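Local coordinates for protein interpain A (Prevotella intermedia, PDB 3BB7) that probably acts as a cysteine peptidase of the C10 family, made as a proenzyme that activates itself by autocatalytic cleavage, at residues I113-V117 with G203-M208. The protein carries 1 engineered substitution. Sequence-based numbering, arbitrary orientation.
Sequences ITGAV and GSGAYM. Engineered in segment 113-117: Ala-116 (natural residue Cys).
Ser-204 reaches across to Ile-113 with a single direct hydrogen bond: its OG donates to Ile-113 O at 2.8 Å. The hydroxyl sits 43° out of the carbonyl plane. Placing OG opposite the carbonyl carbon (chi1 -62°) turns it to this acceptor, and Gly-198 N gives OG a second bond, so two hydrogen bonds grip the hydroxyl.

Packing is tightest around Gly-115, whose CA lies 3.3 Å from Ser-204 O in a CA-H...O contact and 3.7 Å from Ser-204 CB. Gly-115 has a positive phi (96°) and no side chain, so its bare CA can meet Ser-204 O directly. At the other end of the contact, CD1 of Ile-113 rests on the CA of Gly-203 at 3.8 Å.

Towards the helix the chains part, and water takes over. One water accepts from Val-117 N and donates to Ser-204 O, so the first turn of the helix is tied to the 203-208 loop through solvent. Another, accepting from Ala-116 N, lies within hydrogen-bonding distance of the same carbonyl but may share its protons with other acceptors. Side chains bridge the wider gap beyond the waters: Val-117 CB meets Ala-206 CB at 4.1 Å. The bend in the methionine chain brings Met-208 CE back to Val-117 CG2 (3.8 Å), the two side chains running antiparallel where they touch.

Ala-116 is an engineered replacement of the predicted nucleophilic cysteine, about 6 Å by side chain from His-267, the predicted proton acceptor. As in papain-like peptidases, the nucleophile position opens a helix, here 116-128, with Gly-115 as N-cap. The loop runs alongside into helix 208-218, while Ala-268 of strand 267-274 touches Ala-116, Val-117 and Met-208, and strand 312-315 also meets Met-208.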
loop_
_atom_site.group_PDB
_atom_site.type_symbol
_atom_site.label_atom_id
_atom_site.label_comp_id
_atom_site.label_asym_id
_atom_site.label_seq_id
_atom_site.Cartn_x
_atom_site.Cartn_y
_atom_site.Cartn_z
ATOM N N ILE A 113 -8.573 0.677 -14.111
ATOM C CA ILE A 113 -7.826 1.367 -13.056
ATOM C C ILE A 113 -6.482 0.734 -12.785
ATOM O O ILE A 113 -6.210 -0.381 -13.239
ATOM C CB ILE A 113 -8.719 1.551 -11.782
ATOM C CG1 ILE A 113 -8.958 0.225 -11.016
ATOM C CG2 ILE A 113 -10.045 2.226 -12.179
ATOM C CD1 ILE A 113 -9.739 0.362 -9.697
ATOM N N THR A 114 -5.579 1.465 -12.118
ATOM C CA THR A 114 -4.199 1.004 -12.165
ATOM C C THR A 114 -3.906 -0.265 -11.365
ATOM O O THR A 114 -2.944 -0.999 -11.677
ATOM C CB THR A 114 -3.235 2.078 -11.643
ATOM O OG1 THR A 114 -3.608 2.392 -10.296
ATOM C CG2 THR A 114 -3.266 3.300 -12.540
ATOM N N GLY A 115 -4.677 -0.485 -10.315
ATOM C CA GLY A 115 -4.425 -1.607 -9.372
ATOM C C GLY A 115 -3.618 -1.100 -8.179
ATOM O O GLY A 115 -2.659 -0.325 -8.336
ATOM N N ALA A 116 -3.978 -1.544 -6.981
ATOM C CA ALA A 116 -3.296 -1.084 -5.764
ATOM C C ALA A 116 -1.830 -1.437 -5.768
ATOM O O ALA A 116 -0.994 -0.684 -5.248
ATOM C CB ALA A 116 -3.953 -1.688 -4.532
ATOM N N VAL A 117 -1.487 -2.592 -6.343
ATOM C CA VAL A 117 -0.068 -2.998 -6.385
ATOM C C VAL A 117 0.717 -2.038 -7.255
ATOM O O VAL A 117 1.832 -1.650 -6.904
ATOM C CB VAL A 117 0.086 -4.474 -6.881
ATOM C CG1 VAL A 117 1.533 -4.827 -7.161
ATOM C CG2 VAL A 117 -0.503 -5.411 -5.814
ATOM N N GLY A 203 -11.946 -3.468 -10.115
ATOM C CA GLY A 203 -10.577 -3.370 -9.644
ATOM C C GLY A 203 -9.605 -4.151 -10.498
ATOM O O GLY A 203 -9.990 -5.003 -11.329
ATOM N N SER A 204 -8.325 -3.873 -10.272
ATOM C CA SER A 204 -7.228 -4.509 -11.013
ATOM C C SER A 204 -6.329 -5.199 -10.000
ATOM O O SER A 204 -5.859 -4.580 -9.035
ATOM C CB SER A 204 -6.465 -3.444 -11.802
ATOM O OG SER A 204 -7.341 -2.843 -12.745
ATOM N N GLY A 205 -6.096 -6.491 -10.197
ATOM C CA GLY A 205 -5.428 -7.316 -9.158
ATOM C C GLY A 205 -4.106 -7.914 -9.605
ATOM O O GLY A 205 -3.963 -8.315 -10.743
ATOM N N ALA A 206 -3.155 -7.987 -8.683
ATOM C CA ALA A 206 -1.857 -8.599 -8.948
ATOM C C ALA A 206 -1.342 -9.314 -7.709
ATOM O O ALA A 206 -1.677 -8.926 -6.572
ATOM C CB ALA A 206 -0.836 -7.539 -9.387
ATOM N N TYR A 207 -0.499 -10.324 -7.947
ATOM C CA TYR A 207 0.150 -11.073 -6.866
ATOM C C TYR A 207 1.503 -10.481 -6.553
ATOM O O TYR A 207 2.253 -10.107 -7.458
ATOM C CB TYR A 207 0.321 -12.540 -7.257
ATOM C CG TYR A 207 -0.998 -13.221 -7.525
ATOM C CD1 TYR A 207 -1.391 -13.519 -8.826
ATOM C CD2 TYR A 207 -1.859 -13.545 -6.478
ATOM C CE1 TYR A 207 -2.645 -14.161 -9.071
ATOM C CE2 TYR A 207 -3.099 -14.154 -6.705
ATOM C CZ TYR A 207 -3.470 -14.462 -8.003
ATOM O OH TYR A 207 -4.695 -15.072 -8.233
ATOM N N MET A 208 1.851 -10.435 -5.274
ATOM C CA MET A 208 3.133 -9.849 -4.873
ATOM C C MET A 208 4.322 -10.617 -5.396
ATOM O O MET A 208 5.358 -10.030 -5.663
ATOM C CB MET A 208 3.221 -9.690 -3.349
ATOM C CG MET A 208 2.322 -8.620 -2.846
ATOM S SD MET A 208 2.833 -6.985 -3.455
ATOM C CE MET A 208 1.554 -6.017 -2.680
HETATM O O HOH W 1 -6.221 -3.413 -6.377
HETATM O O HOH W 2 -3.230 -4.482 -7.735
#